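Local coordinates for pentatricopeptide repeat-containing protein 10, chloroplastic (Zea mays, PDB 4M59) that binds specific single-stranded RNA elements between chloroplast genes, stabilising the transcripts as a barrier to exonucleases, at residues 335-340 and 368-373; 353-358 and 376-381. The protein carries 4 engineered substitutions. All blocks are in the same frame, centred on the assembly; numbering follows the deposited sequence.

In the fold
Both contacts use helix 367-380, at successive places along it. Interaction 1 sets its 368-373 part beside helix 333-346, joining what are predicted to be PPR repeats 8 and 9; interaction 2 brings its C-terminal end against helix 352-359, within predicted repeat 9. Their centres lie about 9 Å apart, and Y370 OH to M358 O and L340 to W355 connect them directly. Each pairs a methionine with an aromatic ring in its buried part. The surface sides differ: interaction 1 ends in an arginine, an aspartate and a phosphate, whereas interaction 2 ends at a helix terminus with an engineered serine. Neither has a hydrogen bond across its segments.

Interaction 1 (335-340 and 368-373); sequences VMLEML and EDYVTR. With PO4 (phosphate ion), chain E.
The Y370 ring meets M336 and L337 obliquely, while the R373 guanidinium has D369 O above one face, offset toward the rim, and phosphate O1 at its edge. This is packing between neighbouring units of the PPR helical array: the short segments 335-340 and 368-373 run nearly parallel, with axes 11.2 Å apart, so long side chains span the gap. The M336 chain, bent at its last torsion, crosses Y370 at about a right angle and brings CE to 3.2 Å from Y370 OH. Its SD lies 5.2 Å from the ring centroid and 53° off the normal, an oblique Met-aromatic contact. The phenol reaches this point because Y370 CG is anti to the backbone N (chi1 164°); its hydroxyl is hydrogen-bonded to M358 O, and F333 stacks on the ring. L337 meets two partners: its branch-point carbon CG approaches Y370 CD1 at 4.1 Å, and its CD1 methyl touches R373 CG. Beyond that apolar stem R373 bends at chi2 and chi3, carrying its charge away from helix 333-346. E376 pairs with NH1, and R121 of the second subunit also binds the phosphate, probably a crystallisation component. R373 NH2 forms a salt bridge with D369 OD1 at 2.6 Å and a weak hydrogen bond to phosphate O1 at 3.0 Å, its N-H...O angle only 122°.

Interaction 2 (353-358 and 376-381); sequences VTWNTM and EGMRSS. Engineered in segment 376-381: S381 (natural residue Cys).
Two helices of one predicted PPR repeat, 352-359 and 367-380, meet here through the indole of W355 and the last turn of the second helix. M378 CG lies over one face of the indole, offset toward its rim. It is 3.6 Å from W355 CE3, and its direction from the centroid of the six-membered ring is 22° off the normal, which meets the geometry of a CH-pi contact. The two side chains slide past each other in opposite directions, so M378 CE ends near W355 CB, at 4.1 Å. Between these points SD stands 5.1 Å from the centroid of the five-membered ring, 37° off its normal: a Met-aromatic contact of oblique type. With CG anti to the carbonyl carbon (chi1 -59°), W355 directs its ring to M378 across the helical hairpin, the paired-helix unit from which PPR arrays are built. L340 of the preceding helix 333-346 also packs on this indole. Replacing W355 with an alanine would probably open a gap between the helices and deprive M378 of the aromatic face on which its CG rests. The far end of the six-membered ring comes obliquely to the backbone of G377, where no side chain intervenes: W355 CH2 is 3.9 Å from G377 C. At the ring edge, near its plane, the engineered S381 brings OG within 4.1 Å of W355 CZ2, just where the chain leaves helical geometry.

Interaction 1 (335-340 and 368-373)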
# COMPACT_ATOMS: atom_id res chain seq x y z
N VAL A 335 -20.62 11.13 7.74
CA VAL A 335 -20.42 10.73 9.12
C VAL A 335 -19.24 11.46 9.74
O VAL A 335 -19.26 11.80 10.91
CB VAL A 335 -20.21 9.21 9.21
CG1 VAL A 335 -19.35 8.85 10.38
CG2 VAL A 335 -21.53 8.50 9.31
N MET A 336 -18.22 11.73 8.94
CA MET A 336 -17.11 12.53 9.40
C MET A 336 -17.61 13.90 9.83
O MET A 336 -17.20 14.43 10.84
CB MET A 336 -16.07 12.65 8.30
CG MET A 336 -15.34 11.38 8.01
SD MET A 336 -14.22 11.45 6.63
CE MET A 336 -12.84 12.25 7.38
N LEU A 337 -18.52 14.46 9.06
CA LEU A 337 -19.06 15.77 9.36
C LEU A 337 -19.96 15.76 10.58
O LEU A 337 -19.90 16.67 11.38
CB LEU A 337 -19.82 16.31 8.17
CG LEU A 337 -18.96 16.72 6.99
CD1 LEU A 337 -19.82 17.19 5.89
CD2 LEU A 337 -18.07 17.82 7.43
N GLU A 338 -20.81 14.75 10.68
CA GLU A 338 -21.63 14.54 11.85
C GLU A 338 -20.72 14.55 13.06
O GLU A 338 -20.99 15.20 14.05
CB GLU A 338 -22.33 13.19 11.81
CG GLU A 338 -23.38 13.03 10.73
CD GLU A 338 -23.96 11.61 10.67
OE1 GLU A 338 -23.48 10.73 11.39
OE2 GLU A 338 -24.90 11.39 9.89
N MET A 339 -19.62 13.84 12.93
CA MET A 339 -18.73 13.63 14.05
C MET A 339 -18.02 14.90 14.44
O MET A 339 -17.75 15.12 15.60
CB MET A 339 -17.73 12.54 13.71
CG MET A 339 -16.94 12.07 14.89
SD MET A 339 -16.59 10.33 14.77
CE MET A 339 -18.23 9.67 14.90
N LEU A 340 -17.73 15.74 13.45
CA LEU A 340 -17.09 17.02 13.71
C LEU A 340 -18.03 17.95 14.48
O LEU A 340 -17.59 18.75 15.30
CB LEU A 340 -16.67 17.68 12.39
CG LEU A 340 -16.08 19.09 12.50
CD1 LEU A 340 -14.89 19.10 13.44
CD2 LEU A 340 -15.68 19.61 11.12
N GLU A 368 -15.54 17.57 -3.18
CA GLU A 368 -15.40 19.01 -3.27
C GLU A 368 -16.31 19.74 -2.29
O GLU A 368 -15.91 20.74 -1.69
CB GLU A 368 -15.67 19.49 -4.69
CG GLU A 368 -15.81 21.00 -4.82
CD GLU A 368 -16.19 21.43 -6.22
OE1 GLU A 368 -16.44 22.64 -6.42
OE2 GLU A 368 -16.23 20.57 -7.12
N ASP A 369 -17.53 19.25 -2.14
CA ASP A 369 -18.49 19.88 -1.26
C ASP A 369 -18.13 19.61 0.17
O ASP A 369 -18.37 20.41 1.05
CB ASP A 369 -19.88 19.35 -1.54
CG ASP A 369 -20.93 20.12 -0.85
OD1 ASP A 369 -20.82 21.35 -0.79
OD2 ASP A 369 -21.88 19.50 -0.34
N TYR A 370 -17.53 18.46 0.39
CA TYR A 370 -17.08 18.08 1.71
C TYR A 370 -16.04 19.05 2.18
O TYR A 370 -16.17 19.64 3.23
CB TYR A 370 -16.53 16.67 1.66
CG TYR A 370 -15.69 16.25 2.84
CD1 TYR A 370 -16.26 15.80 4.01
CD2 TYR A 370 -14.32 16.26 2.75
CE1 TYR A 370 -15.48 15.41 5.05
CE2 TYR A 370 -13.55 15.87 3.79
CZ TYR A 370 -14.13 15.45 4.93
OH TYR A 370 -13.32 15.07 5.95
N VAL A 371 -15.00 19.23 1.37
CA VAL A 371 -13.93 20.13 1.69
C VAL A 371 -14.44 21.53 1.93
O VAL A 371 -13.96 22.24 2.79
CB VAL A 371 -12.91 20.16 0.57
CG1 VAL A 371 -11.76 21.05 0.93
CG2 VAL A 371 -12.43 18.78 0.29
N THR A 372 -15.43 21.93 1.15
CA THR A 372 -16.03 23.22 1.34
C THR A 372 -16.73 23.24 2.67
O THR A 372 -16.72 24.24 3.36
CB THR A 372 -17.01 23.52 0.23
OG1 THR A 372 -16.36 23.38 -1.03
CG2 THR A 372 -17.51 24.92 0.36
N ARG A 373 -17.33 22.12 3.03
CA ARG A 373 -18.08 22.05 4.27
C ARG A 373 -17.17 22.02 5.47
O ARG A 373 -17.58 22.37 6.56
CB ARG A 373 -19.00 20.84 4.26
CG ARG A 373 -20.31 21.07 4.95
CD ARG A 373 -21.01 22.27 4.36
NE ARG A 373 -21.60 22.03 3.05
CZ ARG A 373 -21.69 22.94 2.09
NH1 ARG A 373 -21.21 24.16 2.28
NH2 ARG A 373 -22.24 22.64 0.94
P PO4 E . -24.57 23.51 -2.75
O1 PO4 E . -24.10 23.39 -1.32
O2 PO4 E . -24.72 22.14 -3.35
O3 PO4 E . -25.90 24.22 -2.78
O4 PO4 E . -23.56 24.31 -3.54

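Interaction 2 (353-358 and 376-381)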
# COMPACT_ATOMS: atom_id res chain seq x y z
N VAL A 353 -4.90 19.17 13.97
CA VAL A 353 -4.78 17.77 13.61
C VAL A 353 -6.11 17.27 13.16
O VAL A 353 -6.21 16.46 12.26
CB VAL A 353 -4.37 16.96 14.82
CG1 VAL A 353 -4.08 15.55 14.42
CG2 VAL A 353 -3.16 17.58 15.47
N THR A 354 -7.15 17.76 13.81
CA THR A 354 -8.50 17.42 13.47
C THR A 354 -8.80 17.86 12.06
O THR A 354 -9.26 17.07 11.27
CB THR A 354 -9.46 18.09 14.42
OG1 THR A 354 -9.25 17.58 15.73
CG2 THR A 354 -10.87 17.80 14.02
N TRP A 355 -8.50 19.10 11.75
CA TRP A 355 -8.76 19.62 10.42
C TRP A 355 -7.96 18.92 9.35
O TRP A 355 -8.48 18.60 8.29
CB TRP A 355 -8.46 21.10 10.37
CG TRP A 355 -9.26 21.87 11.32
CD1 TRP A 355 -8.81 22.63 12.32
CD2 TRP A 355 -10.68 21.94 11.36
NE1 TRP A 355 -9.84 23.18 13.00
CE2 TRP A 355 -11.01 22.77 12.42
CE3 TRP A 355 -11.70 21.38 10.61
CZ2 TRP A 355 -12.31 23.06 12.75
CZ3 TRP A 355 -12.98 21.67 10.94
CH2 TRP A 355 -13.28 22.50 11.99
N ASN A 356 -6.67 18.73 9.61
CA ASN A 356 -5.77 18.11 8.65
C ASN A 356 -6.20 16.68 8.37
O ASN A 356 -6.06 16.18 7.26
CB ASN A 356 -4.33 18.14 9.17
CG ASN A 356 -3.32 18.34 8.05
OD1 ASN A 356 -3.20 17.51 7.16
ND2 ASN A 356 -2.59 19.45 8.11
N THR A 357 -6.71 16.02 9.41
CA THR A 357 -7.20 14.68 9.28
C THR A 357 -8.40 14.75 8.36
O THR A 357 -8.56 13.92 7.48
CB THR A 357 -7.59 14.12 10.64
OG1 THR A 357 -6.45 14.15 11.50
CG2 THR A 357 -8.05 12.72 10.53
N MET A 358 -9.24 15.76 8.57
CA MET A 358 -10.46 15.90 7.78
C MET A 358 -10.19 16.19 6.30
O MET A 358 -11.02 15.89 5.45
CB MET A 358 -11.36 16.97 8.38
CG MET A 358 -11.77 16.71 9.81
SD MET A 358 -13.54 16.48 10.02
CE MET A 358 -13.93 15.46 8.61
N GLU A 376 -15.63 25.58 5.68
CA GLU A 376 -16.68 26.42 6.22
C GLU A 376 -16.63 26.40 7.73
O GLU A 376 -17.00 27.35 8.39
CB GLU A 376 -18.03 25.89 5.75
CG GLU A 376 -19.16 26.88 5.79
CD GLU A 376 -20.49 26.21 5.62
OE1 GLU A 376 -21.03 25.71 6.62
OE2 GLU A 376 -21.00 26.18 4.49
N GLY A 377 -16.15 25.29 8.28
CA GLY A 377 -16.00 25.14 9.71
C GLY A 377 -14.67 25.63 10.22
O GLY A 377 -14.55 26.02 11.36
N MET A 378 -13.65 25.59 9.37
CA MET A 378 -12.37 26.13 9.75
C MET A 378 -12.50 27.62 9.89
O MET A 378 -11.96 28.22 10.81
CB MET A 378 -11.32 25.79 8.70
CG MET A 378 -11.07 24.32 8.55
SD MET A 378 -10.03 23.82 7.18
CE MET A 378 -8.45 24.33 7.78
N ARG A 379 -13.26 28.21 8.99
CA ARG A 379 -13.42 29.64 9.00
C ARG A 379 -14.21 30.12 10.18
O ARG A 379 -13.75 30.96 10.93
CB ARG A 379 -14.07 30.11 7.71
CG ARG A 379 -13.17 29.98 6.52
CD ARG A 379 -13.65 30.78 5.34
NE ARG A 379 -12.53 31.17 4.50
CZ ARG A 379 -12.27 30.64 3.31
NH1 ARG A 379 -13.07 29.73 2.82
NH2 ARG A 379 -11.23 31.04 2.62
N SER A 380 -15.40 29.57 10.36
CA SER A 380 -16.26 29.95 11.48
C SER A 380 -15.61 29.62 12.81
O SER A 380 -15.93 30.22 13.84
CB SER A 380 -17.62 29.24 11.37
OG SER A 380 -17.47 27.84 11.39
N SER A 381 -14.68 28.66 12.80
CA SER A 381 -13.98 28.26 14.00
C SER A 381 -12.98 29.32 14.44
O SER A 381 -12.17 29.08 15.34
CB SER A 381 -13.27 26.92 13.79
OG SER A 381 -12.59 26.51 14.96